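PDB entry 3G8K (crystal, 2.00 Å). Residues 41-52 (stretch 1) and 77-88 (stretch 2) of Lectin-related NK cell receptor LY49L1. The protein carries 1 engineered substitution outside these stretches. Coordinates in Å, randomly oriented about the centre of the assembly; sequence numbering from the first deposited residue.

Stretch 1 41-52: SLLKIDNEDELK
Stretch 2 (77-88) AWINNGPSKLAL

Stretch 1 enters as a short strand, Ser41-Leu42, runs extended through Leu43, Lys44 and Ile45 (phi/psi -62/129, -105/134, -110/125), bends at Asp46 (-93/-24), opens again at Asn47 (-170/172), and becomes helical from Glu48 (-62/-40) onward. Stretch 2 begins in a strand, Ala77-Trp78, turns through Asn80 and Asn81, both with positive phi (55/42 and 55/38), and returns as an irregular extended segment broken at Lys85 (-108/15). The register is set by CA-CA distances of 6.4 Å for Lys44-Trp78, 4.7 Å for Asp46-Ser84 and 4.2 Å for Asn47-Leu86, so Asp46-Asn47 and Ser84-Leu86 run in the same direction. The tight end holds a backbone hydrogen bond, Lys85 N to Asp46 O, at 2.8 Å and 147°.

Ser84, chi1 t, works as a relay: its OG donates to Ile45 O at 2.7 Å and accepts from Leu86 N at 3.0 Å, tying its own turn to the neighbouring backbone. Asn47, chi1 p, caps the helix, its OD1 accepting from Glu50 N at 3.0 Å. Asp46 N in turn donates to Glu50 OE2 at 2.7 Å, so the bend and the first helical turn brace each other. From that turn Glu48 (m, p) curls back, and its OE1 accepts from Ala87 N at 3.0 Å and a nearly straight 169°, a side chain serving a backbone donor beyond the reach of the main-chain pairing.

Lys44 has its CA-to-CB bond sideways, yet its chain (t, t, p, chi4 102°) brings NZ to Pro83 O at 2.5 Å, a very short hydrogen bond, and to Asp46 OD2 at 2.8 Å in a salt bridge. One ammonium thus links a carbonyl across the contact to a carboxylate of its own stretch. Lys44 CD lies 3.9 Å from Gly82 C; an ideal CB on that glycine would sit 2.8 Å from Lys44 CD, a clash.

The CA-to-CB bond of Trp78 (m, chi2 103°) points toward stretch 1, and one ring face packs against the backbone at Lys44 C and Ile45 N, with Ile45 N 3.5 Å from Trp78 CZ3. Ile45 (m, t) adds CB at 3.6 Å from Trp78 CH2. Beyond it Leu86 (t, p) continues the apolar packing: its CD2 is 4.0 Å from Ile45 CG2, and its CD1 is 4.1 Å from Leu51 CD2. Ile79 (p, t) brings its CD1 to 3.8 Å from Leu42 CB. The rule is economical: three of the four hydrogen bonds across the contact join a polar side chain to backbone, while apolar side chains pack around Ile45 and Leu86.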

ATOM      1  N   SER A  41       6.630  14.394   7.419  1.00 27.60           N
ATOM      2  CA  SER A  41       7.436  15.314   6.689  1.00 26.42           C
ATOM      3  C   SER A  41       7.286  14.992   5.241  1.00 25.17           C
ATOM      4  O   SER A  41       7.152  13.837   4.879  1.00 24.58           O
ATOM      5  CB  SER A  41       8.906  15.242   7.120  1.00 27.50           C
ATOM      6  OG  SER A  41       9.452  14.080   6.571  1.00 30.88           O
ATOM      7  N   LEU A  42       7.247  16.017   4.381  1.00 24.08           N
ATOM      8  CA  LEU A  42       7.170  15.731   2.970  1.00 21.84           C
ATOM      9  C   LEU A  42       8.237  14.697   2.602  1.00 22.28           C
ATOM     10  O   LEU A  42       9.400  14.877   2.956  1.00 23.52           O
ATOM     11  CB  LEU A  42       7.340  17.044   2.164  1.00 23.29           C
ATOM     12  CG  LEU A  42       6.744  17.105   0.727  1.00 20.32           C
ATOM     13  CD1 LEU A  42       5.372  16.538   0.577  1.00 17.70           C
ATOM     14  CD2 LEU A  42       6.715  18.555   0.229  1.00 19.62           C
ATOM     15  N   LEU A  43       7.872  13.682   1.823  1.00 20.78           N
ATOM     16  CA  LEU A  43       8.614  12.430   1.804  1.00 20.28           C
ATOM     17  C   LEU A  43      10.079  12.572   1.328  1.00 18.48           C
ATOM     18  O   LEU A  43      10.392  13.137   0.278  1.00 18.64           O
ATOM     19  CB  LEU A  43       7.873  11.315   1.020  1.00 19.87           C
ATOM     20  CG  LEU A  43       8.748  10.048   0.740  1.00 16.63           C
ATOM     21  CD1 LEU A  43       8.703   9.205   1.997  1.00 16.54           C
ATOM     22  CD2 LEU A  43       8.265   9.172  -0.420  1.00 18.03           C
ATOM     23  N   LYS A  44      10.974  12.023   2.139  1.00 20.84           N
ATOM     24  CA  LYS A  44      12.369  11.862   1.709  1.00 19.84           C
ATOM     25  C   LYS A  44      12.734  10.402   1.340  1.00 20.73           C
ATOM     26  O   LYS A  44      12.476   9.513   2.123  1.00 20.71           O
ATOM     27  CB  LYS A  44      13.292  12.315   2.832  1.00 21.17           C
ATOM     28  CG  LYS A  44      14.790  12.018   2.467  1.00 18.64           C
ATOM     29  CD  LYS A  44      15.729  12.547   3.520  1.00 25.98           C
ATOM     30  CE  LYS A  44      15.575  11.769   4.831  1.00 31.32           C
ATOM     31  NZ  LYS A  44      16.753  10.798   4.901  1.00 32.06           N
ATOM     32  N   ILE A  45      13.424  10.204   0.210  1.00 17.62           N
ATOM     33  CA  ILE A  45      13.584   8.934  -0.392  1.00 19.01           C
ATOM     34  C   ILE A  45      15.100   8.628  -0.141  1.00 19.73           C
ATOM     35  O   ILE A  45      15.986   9.423  -0.447  1.00 19.42           O
ATOM     36  CB  ILE A  45      13.190   8.882  -1.913  1.00 17.88           C
ATOM     37  CG1 ILE A  45      11.753   9.365  -2.181  1.00 15.96           C
ATOM     38  CG2 ILE A  45      13.337   7.396  -2.535  1.00 17.22           C
ATOM     39  CD1 ILE A  45      11.314   9.141  -3.628  1.00 18.47           C
ATOM     40  N   ASP A  46      15.355   7.487   0.477  1.00 21.98           N
ATOM     41  CA  ASP A  46      16.662   7.212   1.059  1.00 22.42           C
ATOM     42  C   ASP A  46      17.609   6.497   0.161  1.00 23.18           C
ATOM     43  O   ASP A  46      18.829   6.590   0.376  1.00 22.69           O
ATOM     44  CB  ASP A  46      16.456   6.411   2.344  1.00 24.97           C
ATOM     45  CG  ASP A  46      16.125   7.290   3.484  1.00 28.13           C
ATOM     46  OD1 ASP A  46      15.172   6.976   4.172  1.00 29.51           O
ATOM     47  OD2 ASP A  46      16.804   8.346   3.651  1.00 34.22           O
ATOM     48  N   ASN A  47      17.081   5.759  -0.812  1.00 23.29           N
ATOM     49  CA  ASN A  47      17.869   4.920  -1.721  1.00 23.71           C
ATOM     50  C   ASN A  47      17.064   4.372  -2.903  1.00 24.29           C
ATOM     51  O   ASN A  47      15.852   4.561  -2.981  1.00 25.77           O
ATOM     52  CB  ASN A  47      18.567   3.786  -0.939  1.00 23.92           C
ATOM     53  CG  ASN A  47      17.606   2.965  -0.138  1.00 20.67           C
ATOM     54  OD1 ASN A  47      16.735   2.342  -0.697  1.00 30.40           O
ATOM     55  ND2 ASN A  47      17.751   2.938   1.169  1.00 21.18           N
ATOM     56  N   GLU A  48      17.759   3.740  -3.846  1.00 25.76           N
ATOM     57  CA  GLU A  48      17.167   3.162  -5.047  1.00 25.96           C
ATOM     58  C   GLU A  48      16.155   2.048  -4.758  1.00 26.11           C
ATOM     59  O   GLU A  48      15.092   1.993  -5.430  1.00 23.35           O
ATOM     60  CB  GLU A  48      18.252   2.675  -6.008  1.00 28.21           C
ATOM     61  CG  GLU A  48      19.099   3.819  -6.714  1.00 31.17           C
ATOM     62  CD  GLU A  48      20.087   4.539  -5.754  1.00 36.09           C
ATOM     63  OE1 GLU A  48      20.674   5.586  -6.177  1.00 35.58           O
ATOM     64  OE2 GLU A  48      20.333   4.034  -4.594  1.00 39.46           O
ATOM     65  N   ASP A  49      16.467   1.195  -3.774  1.00 26.21           N
ATOM     66  CA  ASP A  49      15.541   0.144  -3.279  1.00 28.88           C
ATOM     67  C   ASP A  49      14.189   0.720  -2.914  1.00 27.63           C
ATOM     68  O   ASP A  49      13.127   0.163  -3.270  1.00 28.01           O
ATOM     69  CB  ASP A  49      16.129  -0.565  -2.042  1.00 29.99           C
ATOM     70  CG  ASP A  49      15.342  -1.820  -1.614  1.00 37.77           C
ATOM     71  OD1 ASP A  49      15.336  -2.807  -2.398  1.00 44.81           O
ATOM     72  OD2 ASP A  49      14.767  -1.861  -0.474  1.00 43.80           O
ATOM     73  N   GLU A  50      14.233   1.845  -2.207  1.00 27.16           N
ATOM     74  CA  GLU A  50      13.008   2.500  -1.708  1.00 26.46           C
ATOM     75  C   GLU A  50      12.180   3.141  -2.830  1.00 25.16           C
ATOM     76  O   GLU A  50      11.017   2.856  -2.991  1.00 25.18           O
ATOM     77  CB  GLU A  50      13.353   3.476  -0.576  1.00 27.43           C
ATOM     78  CG  GLU A  50      12.142   4.194  -0.045  1.00 26.42           C
ATOM     79  CD  GLU A  50      12.517   5.240   0.967  1.00 28.00           C
ATOM     80  OE1 GLU A  50      11.618   5.805   1.593  1.00 23.05           O
ATOM     81  OE2 GLU A  50      13.717   5.468   1.141  1.00 25.24           O
ATOM     82  N   LEU A  51      12.841   3.940  -3.652  1.00 26.79           N
ATOM     83  CA  LEU A  51      12.316   4.366  -4.921  1.00 26.40           C
ATOM     84  C   LEU A  51      11.669   3.259  -5.782  1.00 27.35           C
ATOM     85  O   LEU A  51      10.563   3.477  -6.314  1.00 24.34           O
ATOM     86  CB  LEU A  51      13.376   5.110  -5.744  1.00 26.09           C
ATOM     87  CG  LEU A  51      12.795   5.811  -6.991  1.00 26.30           C
ATOM     88  CD1 LEU A  51      11.704   6.896  -6.769  1.00 22.91           C
ATOM     89  CD2 LEU A  51      13.909   6.274  -7.811  1.00 22.51           C
ATOM     90  N   LYS A  52      12.359   2.114  -5.959  1.00 28.54           N
ATOM     91  CA  LYS A  52      11.770   0.947  -6.692  1.00 30.09           C
ATOM     92  C   LYS A  52      10.436   0.522  -6.140  1.00 30.98           C
ATOM     93  O   LYS A  52       9.436   0.407  -6.887  1.00 32.90           O
ATOM     94  CB  LYS A  52      12.736  -0.220  -6.700  1.00 30.82           C
ATOM     95  CG  LYS A  52      13.820  -0.076  -7.760  1.00 32.27           C
ATOM     96  CD  LYS A  52      15.020  -1.030  -7.417  1.00 41.44           C
ATOM     97  CE  LYS A  52      15.971  -1.210  -8.634  1.00 42.18           C
ATOM     98  NZ  LYS A  52      16.476   0.135  -9.073  1.00 42.01           N
ATOM     99  N   ALA A  77      18.206  19.408  -2.997  1.00 28.18           N
ATOM    100  CA  ALA A  77      18.402  19.051  -1.609  1.00 27.82           C
ATOM    101  C   ALA A  77      17.146  18.532  -0.920  1.00 27.22           C
ATOM    102  O   ALA A  77      16.050  19.078  -1.135  1.00 25.38           O
ATOM    103  CB  ALA A  77      19.033  20.194  -0.824  1.00 27.93           C
ATOM    104  N   TRP A  78      17.286  17.441  -0.147  1.00 25.76           N
ATOM    105  CA  TRP A  78      16.141  16.904   0.645  1.00 26.50           C
ATOM    106  C   TRP A  78      15.815  17.938   1.744  1.00 28.58           C
ATOM    107  O   TRP A  78      16.705  18.595   2.260  1.00 29.55           O
ATOM    108  CB  TRP A  78      16.462  15.479   1.192  1.00 22.88           C
ATOM    109  CG  TRP A  78      16.667  14.416   0.030  1.00 20.04           C
ATOM    110  CD1 TRP A  78      17.877  13.909  -0.443  1.00 15.76           C
ATOM    111  CD2 TRP A  78      15.636  13.796  -0.750  1.00 14.51           C
ATOM    112  NE1 TRP A  78      17.646  13.054  -1.508  1.00 18.66           N
ATOM    113  CE2 TRP A  78      16.259  12.949  -1.687  1.00 18.18           C
ATOM    114  CE3 TRP A  78      14.202  13.915  -0.754  1.00 15.38           C
ATOM    115  CZ2 TRP A  78      15.525  12.186  -2.618  1.00 15.20           C
ATOM    116  CZ3 TRP A  78      13.496  13.143  -1.697  1.00 15.79           C
ATOM    117  CH2 TRP A  78      14.142  12.306  -2.599  1.00 18.62           C
ATOM    118  N   ILE A  79      14.550  18.159   2.062  1.00 32.43           N
ATOM    119  CA  ILE A  79      14.224  19.143   3.113  1.00 33.72           C
ATOM    120  C   ILE A  79      14.916  18.895   4.472  1.00 35.92           C
ATOM    121  O   ILE A  79      15.243  17.742   4.849  1.00 37.59           O
ATOM    122  CB  ILE A  79      12.678  19.404   3.286  1.00 34.14           C
ATOM    123  CG1 ILE A  79      11.910  18.129   3.597  1.00 33.53           C
ATOM    124  CG2 ILE A  79      12.125  20.123   2.061  1.00 36.48           C
ATOM    125  CD1 ILE A  79      10.453  18.383   3.905  1.00 31.94           C
ATOM    126  N   ASN A  80      15.191  19.999   5.160  1.00 36.71           N
ATOM    127  CA  ASN A  80      15.872  20.025   6.450  1.00 37.97           C
ATOM    128  C   ASN A  80      17.214  19.322   6.412  1.00 38.06           C
ATOM    129  O   ASN A  80      17.561  18.572   7.341  1.00 38.27           O
ATOM    130  CB  ASN A  80      14.986  19.465   7.580  1.00 38.10           C
ATOM    131  CG  ASN A  80      13.585  20.126   7.630  1.00 40.91           C
ATOM    132  OD1 ASN A  80      13.347  21.268   7.164  1.00 41.75           O
ATOM    133  ND2 ASN A  80      12.650  19.395   8.220  1.00 44.78           N
ATOM    134  N   ASN A  81      17.960  19.555   5.344  1.00 37.96           N
ATOM    135  CA  ASN A  81      19.287  18.952   5.186  1.00 37.74           C
ATOM    136  C   ASN A  81      19.264  17.434   5.314  1.00 36.34           C
ATOM    137  O   ASN A  81      20.182  16.863   5.920  1.00 37.21           O
ATOM    138  CB  ASN A  81      20.234  19.506   6.279  1.00 39.71           C
ATOM    139  CG  ASN A  81      20.251  21.031   6.325  1.00 43.51           C
ATOM    140  OD1 ASN A  81      19.756  21.669   7.300  1.00 48.24           O
ATOM    141  ND2 ASN A  81      20.773  21.629   5.253  1.00 46.96           N
ATOM    142  N   GLY A  82      18.228  16.768   4.802  1.00 34.02           N
ATOM    143  CA  GLY A  82      17.977  15.346   5.140  1.00 31.02           C
ATOM    144  C   GLY A  82      18.982  14.521   4.369  1.00 30.39           C
ATOM    145  O   GLY A  82      19.192  14.799   3.218  1.00 29.77           O
ATOM    146  N   PRO A  83      19.635  13.520   5.006  1.00 30.15           N
ATOM    147  CA  PRO A  83      20.637  12.765   4.235  1.00 30.26           C
ATOM    148  C   PRO A  83      20.018  11.628   3.357  1.00 30.49           C
ATOM    149  O   PRO A  83      19.024  10.943   3.771  1.00 30.19           O
ATOM    150  CB  PRO A  83      21.557  12.211   5.331  1.00 30.52           C
ATOM    151  CG  PRO A  83      20.674  11.992   6.498  1.00 30.01           C
ATOM    152  CD  PRO A  83      19.544  13.037   6.405  1.00 30.12           C
ATOM    153  N   SER A  84      20.612  11.388   2.179  1.00 29.22           N
ATOM    154  CA  SER A  84      20.080  10.357   1.304  1.00 28.86           C
ATOM    155  C   SER A  84      21.177   9.658   0.561  1.00 29.19           C
ATOM    156  O   SER A  84      22.231  10.264   0.287  1.00 30.54           O
ATOM    157  CB  SER A  84      19.112  10.960   0.293  1.00 27.28           C
ATOM    158  OG  SER A  84      18.611   9.981  -0.616  1.00 25.89           O
ATOM    159  N   LYS A  85      20.920   8.396   0.217  1.00 28.84           N
ATOM    160  CA  LYS A  85      21.793   7.603  -0.601  1.00 28.16           C
ATOM    161  C   LYS A  85      21.222   7.370  -1.999  1.00 29.54           C
ATOM    162  O   LYS A  85      21.687   6.484  -2.754  1.00 28.51           O
ATOM    163  CB  LYS A  85      22.072   6.269   0.076  1.00 29.66           C
ATOM    164  CG  LYS A  85      23.143   6.297   1.175  1.00 27.04           C
ATOM    165  CD  LYS A  85      24.303   7.192   0.845  1.00 29.33           C
ATOM    166  CE  LYS A  85      25.093   7.498   2.138  1.00 26.42           C
ATOM    167  NZ  LYS A  85      26.581   7.680   1.886  1.00 28.15           N
ATOM    168  N   LEU A  86      20.202   8.173  -2.349  1.00 28.48           N
ATOM    169  CA  LEU A  86      19.611   8.191  -3.672  1.00 27.33           C
ATOM    170  C   LEU A  86      20.448   9.122  -4.627  1.00 28.53           C
ATOM    171  O   LEU A  86      20.526  10.373  -4.424  1.00 28.98           O
ATOM    172  CB  LEU A  86      18.108   8.591  -3.566  1.00 24.70           C
ATOM    173  CG  LEU A  86      17.287   8.508  -4.867  1.00 26.79           C
ATOM    174  CD1 LEU A  86      16.980   7.047  -5.258  1.00 25.41           C
ATOM    175  CD2 LEU A  86      15.970   9.273  -4.825  1.00 26.23           C
ATOM    176  N   ALA A  87      21.104   8.523  -5.622  1.00 29.75           N
ATOM    177  CA  ALA A  87      21.897   9.264  -6.586  1.00 31.17           C
ATOM    178  C   ALA A  87      20.945   9.854  -7.609  1.00 34.02           C
ATOM    179  O   ALA A  87      20.064   9.161  -8.148  1.00 32.85           O
ATOM    180  CB  ALA A  87      22.977   8.372  -7.275  1.00 31.42           C
ATOM    181  N   LEU A  88      21.058  11.161  -7.805  1.00 36.47           N
ATOM    182  CA  LEU A  88      20.232  11.842  -8.766  1.00 39.27           C
ATOM    183  C   LEU A  88      21.151  12.197  -9.901  1.00 41.36           C
ATOM    184  O   LEU A  88      22.279  12.697  -9.690  1.00 42.29           O
ATOM    185  CB  LEU A  88      19.648  13.106  -8.165  1.00 39.53           C
ATOM    186  CG  LEU A  88      18.727  12.942  -6.956  1.00 40.65           C
ATOM    187  CD1 LEU A  88      18.599  14.308  -6.242  1.00 42.86           C
ATOM    188  CD2 LEU A  88      17.360  12.345  -7.366  1.00 42.29           C
TER